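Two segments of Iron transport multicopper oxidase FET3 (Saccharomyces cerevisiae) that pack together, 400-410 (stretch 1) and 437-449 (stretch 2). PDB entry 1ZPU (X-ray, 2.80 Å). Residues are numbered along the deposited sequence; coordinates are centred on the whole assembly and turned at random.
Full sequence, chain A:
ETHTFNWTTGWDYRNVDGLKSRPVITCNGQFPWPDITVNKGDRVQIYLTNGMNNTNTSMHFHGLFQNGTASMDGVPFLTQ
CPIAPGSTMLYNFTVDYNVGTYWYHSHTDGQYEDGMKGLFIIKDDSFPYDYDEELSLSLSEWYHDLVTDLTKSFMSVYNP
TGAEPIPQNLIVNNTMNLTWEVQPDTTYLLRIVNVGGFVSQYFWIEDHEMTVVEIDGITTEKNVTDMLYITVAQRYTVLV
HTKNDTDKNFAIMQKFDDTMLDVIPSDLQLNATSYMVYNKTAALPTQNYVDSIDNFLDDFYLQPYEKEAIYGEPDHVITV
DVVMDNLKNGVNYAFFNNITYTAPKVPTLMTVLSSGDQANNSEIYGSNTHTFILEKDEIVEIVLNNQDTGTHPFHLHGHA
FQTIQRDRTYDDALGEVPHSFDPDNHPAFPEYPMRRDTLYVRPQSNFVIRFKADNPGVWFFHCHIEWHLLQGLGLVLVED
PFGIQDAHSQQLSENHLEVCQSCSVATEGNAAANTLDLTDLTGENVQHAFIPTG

Stretch 1, residues 400-410: AFQTIQRDRTY
Stretch 2 (437-449) DTLYVRPQSNFVI

Stretch 1 is a strand from Phe-401 to Arg-406 followed by an extended loop to Tyr-410. Stretch 2 has two strands, 438-441 and 446-449, joined by a type II beta turn from Arg-442 to Ser-445. The turn is closed by Ser-445 N to Arg-442 O (3.1 Å), with Pro-443 at phi/psi -47/126 and Gln-444 at 58/24. Strand 401-406 runs antiparallel to 446-449 (171°, axes 4.4 Å apart at closest) and nearly parallel to 438-441 (20°, 8.8 Å). Together the stretches bury 1212 Å².

The backbone register pairs Thr-403 with Ile-449 (CA to CA 4.7 Å), Gln-405 with Val-448 (5.0 Å) and Arg-406 with Phe-447 (4.1 Å). The one-residue shift between the first two pairs is a beta bulge, where Ile-404 departs from extended geometry (phi/psi -103/-24). Consequently Val-448 O accepts two hydrogen bonds, from Ile-404 N (3.0 Å) and Gln-405 N (3.3 Å), while Val-448 N donates to Gln-405 O (2.7 Å). Beyond it, Asp-407 N donates to Asn-446 O (2.9 Å). A CA-H...O contact, Ile-449 CA to Gln-402 O at 3.1 Å, supplements the ladder. At the turn, Tyr-410 N bonds Pro-443 O (3.1 Å).

Side-chain hydrogen bonds extend this network. Gln-405, with chi1 and chi2 both t, reaches out so that its NE2 donates to Asn-446 OD1 (2.8 Å); the p rotamer of Asn-446 also allows a weak bond from its ND2 to Asp-407 OD2 (3.4 Å). Asp-407 (chi1 t) further organises its own loop, accepting from Arg-408 N at OD1 (2.8 Å) and from Tyr-410 OH at OD2 (2.7 Å). The short side chain of Ser-445 (chi1 t) points toward stretch 1, and its OG donates to Arg-408 O (2.6 Å). Gln-444 (chi1 m, chi2 t) uses its amide NE2 to bond Tyr-410 O (3.0 Å), Tyr-410 having chi1 m.

The two arginines supply cationic chemistry. Arg-406 (chi1 t, chi2 -131°, chi3 -111°) bends so that NE donates to Tyr-440 O (3.0 Å) and its guanidinium lies flat on the Tyr-440 ring (chi1 p). The planes make 17°, and Arg-406 CZ lies 3.6 Å from the centroid of the Tyr-440 ring, a cation-pi stack; Leu-439 CD1 covers the opposite face of the guanidinium, 3.5 Å from Arg-406 NH2. Arg-442 (chi1 m, chi2 and chi3 t) extends toward stretch 1, where NH1 donates to Asp-407 O (3.1 Å). The like charges approach to 3.7 Å between Arg-406 NH1 and Arg-442 NH2, and both nitrogens have hydrogen bonds elsewhere in the structure.

Apolar packing completes the contact. Phe-401 (chi1 p, chi2 -101°) points toward stretch 2. Ile-449 CD1 (chi1 p, chi2 t) sits over its ring face, 4.0 Å from the Phe-401 centroid, as a CH-pi contact; Leu-439 CB meets the ring edge, 3.8 Å from Phe-401 CZ. By the bulge, Ile-404 CD1 (chi1 p, chi2 t) rests 3.7 Å from Val-448 CG1 (chi1 t), branched aliphatics filling space without needing polar partners.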

# COMPACT_ATOMS: atom_id res chain seq x y z
N ALA A 400 -8.61 -8.66 -2.67
CA ALA A 400 -9.41 -7.69 -1.94
C ALA A 400 -10.17 -8.49 -0.88
O ALA A 400 -10.92 -9.41 -1.21
CB ALA A 400 -10.37 -7.00 -2.88
N PHE A 401 -9.95 -8.17 0.39
CA PHE A 401 -10.54 -8.95 1.48
C PHE A 401 -11.87 -8.39 1.98
O PHE A 401 -12.19 -7.24 1.73
CB PHE A 401 -9.56 -9.05 2.64
CG PHE A 401 -8.92 -7.76 2.99
CD1 PHE A 401 -7.63 -7.48 2.57
CD2 PHE A 401 -9.62 -6.80 3.71
CE1 PHE A 401 -7.03 -6.27 2.88
CE2 PHE A 401 -9.03 -5.58 4.03
CZ PHE A 401 -7.73 -5.31 3.61
N GLN A 402 -12.62 -9.22 2.69
CA GLN A 402 -13.84 -8.78 3.38
C GLN A 402 -13.47 -8.26 4.77
O GLN A 402 -12.83 -8.97 5.55
CB GLN A 402 -14.86 -9.92 3.52
CG GLN A 402 -15.25 -10.57 2.21
CD GLN A 402 -16.45 -11.50 2.31
OE1 GLN A 402 -16.74 -12.06 3.37
NE2 GLN A 402 -17.17 -11.68 1.19
N THR A 403 -13.89 -7.03 5.07
CA THR A 403 -13.68 -6.46 6.40
C THR A 403 -14.89 -6.77 7.25
O THR A 403 -15.95 -6.18 7.06
CB THR A 403 -13.53 -4.94 6.33
OG1 THR A 403 -12.49 -4.59 5.39
CG2 THR A 403 -13.16 -4.39 7.69
N ILE A 404 -14.73 -7.70 8.19
CA ILE A 404 -15.88 -8.15 8.98
C ILE A 404 -15.92 -7.57 10.41
O ILE A 404 -16.99 -7.50 11.02
CB ILE A 404 -16.01 -9.68 9.00
CG1 ILE A 404 -14.87 -10.32 9.78
CG2 ILE A 404 -16.05 -10.23 7.57
CD1 ILE A 404 -15.18 -11.70 10.23
N GLN A 405 -14.76 -7.17 10.93
CA GLN A 405 -14.68 -6.37 12.17
C GLN A 405 -13.49 -5.43 12.14
O GLN A 405 -12.40 -5.80 11.71
CB GLN A 405 -14.63 -7.24 13.44
CG GLN A 405 -14.34 -6.41 14.71
CD GLN A 405 -14.69 -7.12 16.01
OE1 GLN A 405 -15.82 -7.57 16.22
NE2 GLN A 405 -13.71 -7.20 16.91
N ARG A 406 -13.71 -4.20 12.60
CA ARG A 406 -12.65 -3.25 12.83
C ARG A 406 -13.01 -2.39 14.04
O ARG A 406 -13.71 -1.38 13.91
CB ARG A 406 -12.43 -2.38 11.60
CG ARG A 406 -11.30 -1.39 11.80
CD ARG A 406 -11.73 -0.02 11.41
NE ARG A 406 -11.02 0.36 10.21
CZ ARG A 406 -11.53 1.08 9.22
NH1 ARG A 406 -12.79 1.50 9.28
NH2 ARG A 406 -10.76 1.36 8.16
N ASP A 407 -12.53 -2.79 15.20
CA ASP A 407 -12.97 -2.22 16.48
C ASP A 407 -12.60 -0.73 16.63
O ASP A 407 -11.77 -0.21 15.87
CB ASP A 407 -12.44 -3.09 17.63
CG ASP A 407 -13.33 -3.06 18.87
OD1 ASP A 407 -14.32 -2.30 18.91
OD2 ASP A 407 -13.02 -3.80 19.83
N ARG A 408 -13.22 -0.07 17.60
CA ARG A 408 -13.05 1.36 17.89
C ARG A 408 -11.65 1.69 18.41
O ARG A 408 -10.89 0.79 18.76
CB ARG A 408 -14.07 1.82 18.93
CG ARG A 408 -13.81 1.30 20.36
CD ARG A 408 -14.87 1.77 21.33
NE ARG A 408 -14.68 1.26 22.69
CZ ARG A 408 -13.92 1.84 23.63
NH1 ARG A 408 -13.24 2.94 23.37
NH2 ARG A 408 -13.83 1.30 24.83
N THR A 409 -11.33 2.98 18.49
CA THR A 409 -10.07 3.41 19.10
C THR A 409 -10.10 3.17 20.60
O THR A 409 -11.09 3.46 21.27
CB THR A 409 -9.73 4.88 18.77
OG1 THR A 409 -9.27 4.96 17.41
CG2 THR A 409 -8.65 5.43 19.69
N TYR A 410 -9.01 2.60 21.11
CA TYR A 410 -8.78 2.49 22.54
C TYR A 410 -7.66 3.45 22.94
O TYR A 410 -6.47 3.14 22.81
CB TYR A 410 -8.47 1.04 22.96
CG TYR A 410 -9.65 0.10 22.76
CD1 TYR A 410 -9.70 -0.76 21.65
CD2 TYR A 410 -10.74 0.10 23.64
CE1 TYR A 410 -10.78 -1.61 21.45
CE2 TYR A 410 -11.83 -0.75 23.43
CZ TYR A 410 -11.84 -1.60 22.34
OH TYR A 410 -12.91 -2.43 22.12
N ASP A 437 -8.32 -3.51 -0.31
CA ASP A 437 -7.00 -4.11 -0.20
C ASP A 437 -6.15 -3.50 0.90
O ASP A 437 -5.08 -4.01 1.23
CB ASP A 437 -6.27 -4.15 -1.55
CG ASP A 437 -5.98 -2.76 -2.10
OD1 ASP A 437 -6.32 -2.55 -3.29
OD2 ASP A 437 -5.41 -1.90 -1.37
N THR A 438 -6.62 -2.41 1.49
CA THR A 438 -5.84 -1.71 2.49
C THR A 438 -6.80 -1.18 3.54
O THR A 438 -7.78 -0.52 3.22
CB THR A 438 -4.99 -0.59 1.84
OG1 THR A 438 -4.26 -1.14 0.73
CG2 THR A 438 -4.02 0.04 2.84
N LEU A 439 -6.50 -1.48 4.80
CA LEU A 439 -7.39 -1.25 5.93
C LEU A 439 -6.57 -0.88 7.15
O LEU A 439 -5.56 -1.51 7.41
CB LEU A 439 -8.18 -2.53 6.21
CG LEU A 439 -9.18 -2.54 7.37
CD1 LEU A 439 -10.54 -1.96 6.94
CD2 LEU A 439 -9.33 -3.95 7.94
N TYR A 440 -7.02 0.12 7.90
CA TYR A 440 -6.34 0.51 9.13
C TYR A 440 -6.93 -0.14 10.39
O TYR A 440 -8.15 -0.28 10.50
CB TYR A 440 -6.29 2.05 9.27
CG TYR A 440 -7.63 2.77 9.50
CD1 TYR A 440 -8.22 2.79 10.76
CD2 TYR A 440 -8.26 3.45 8.47
CE1 TYR A 440 -9.43 3.46 10.98
CE2 TYR A 440 -9.44 4.12 8.68
CZ TYR A 440 -10.03 4.12 9.94
OH TYR A 440 -11.22 4.79 10.17
N VAL A 441 -6.06 -0.54 11.32
CA VAL A 441 -6.45 -0.75 12.71
C VAL A 441 -6.34 0.56 13.45
O VAL A 441 -5.40 1.34 13.22
CB VAL A 441 -5.49 -1.65 13.51
CG1 VAL A 441 -6.22 -2.87 14.05
CG2 VAL A 441 -4.22 -1.97 12.73
N ARG A 442 -7.28 0.78 14.36
CA ARG A 442 -7.23 1.95 15.22
C ARG A 442 -6.24 1.70 16.35
O ARG A 442 -5.86 0.55 16.62
CB ARG A 442 -8.64 2.30 15.71
CG ARG A 442 -9.51 2.88 14.61
CD ARG A 442 -10.94 3.14 15.05
NE ARG A 442 -11.76 3.62 13.95
CZ ARG A 442 -12.75 2.93 13.37
NH1 ARG A 442 -13.06 1.70 13.78
NH2 ARG A 442 -13.42 3.47 12.36
N PRO A 443 -5.77 2.78 17.01
CA PRO A 443 -4.88 2.64 18.16
C PRO A 443 -5.35 1.60 19.18
O PRO A 443 -6.49 1.66 19.66
CB PRO A 443 -4.90 4.04 18.77
CG PRO A 443 -5.05 4.92 17.59
CD PRO A 443 -6.01 4.20 16.69
N GLN A 444 -4.46 0.66 19.48
CA GLN A 444 -4.67 -0.35 20.51
C GLN A 444 -5.92 -1.21 20.26
O GLN A 444 -6.46 -1.81 21.18
CB GLN A 444 -4.71 0.28 21.90
CG GLN A 444 -3.51 1.16 22.25
CD GLN A 444 -3.30 1.29 23.76
OE1 GLN A 444 -2.25 0.90 24.28
NE2 GLN A 444 -4.30 1.82 24.46
N SER A 445 -6.35 -1.29 19.01
CA SER A 445 -7.58 -1.99 18.68
C SER A 445 -7.34 -3.28 17.88
O SER A 445 -6.28 -3.88 17.98
CB SER A 445 -8.55 -1.06 17.95
OG SER A 445 -9.88 -1.52 18.10
N ASN A 446 -8.34 -3.70 17.12
CA ASN A 446 -8.26 -4.95 16.37
C ASN A 446 -9.07 -4.91 15.10
O ASN A 446 -9.95 -4.06 14.95
CB ASN A 446 -8.70 -6.14 17.25
CG ASN A 446 -10.11 -5.97 17.82
OD1 ASN A 446 -11.11 -6.19 17.15
ND2 ASN A 446 -10.17 -5.57 19.08
N PHE A 447 -8.76 -5.80 14.18
CA PHE A 447 -9.63 -6.05 13.05
C PHE A 447 -9.61 -7.51 12.62
O PHE A 447 -8.73 -8.27 13.01
CB PHE A 447 -9.40 -5.07 11.88
CG PHE A 447 -8.12 -5.29 11.09
CD1 PHE A 447 -7.31 -4.20 10.76
CD2 PHE A 447 -7.77 -6.54 10.59
CE1 PHE A 447 -6.16 -4.36 9.99
CE2 PHE A 447 -6.61 -6.71 9.84
CZ PHE A 447 -5.81 -5.62 9.53
N VAL A 448 -10.63 -7.89 11.85
CA VAL A 448 -10.73 -9.24 11.32
C VAL A 448 -11.14 -9.15 9.86
O VAL A 448 -12.14 -8.51 9.51
CB VAL A 448 -11.74 -10.12 12.10
CG1 VAL A 448 -11.72 -11.54 11.58
CG2 VAL A 448 -11.44 -10.12 13.57
N ILE A 449 -10.34 -9.78 9.01
CA ILE A 449 -10.62 -9.83 7.58
C ILE A 449 -10.69 -11.27 7.13
O ILE A 449 -10.07 -12.14 7.73
CB ILE A 449 -9.55 -9.09 6.76
CG1 ILE A 449 -8.15 -9.65 7.05
CG2 ILE A 449 -9.60 -7.61 7.04
CD1 ILE A 449 -7.07 -9.15 6.09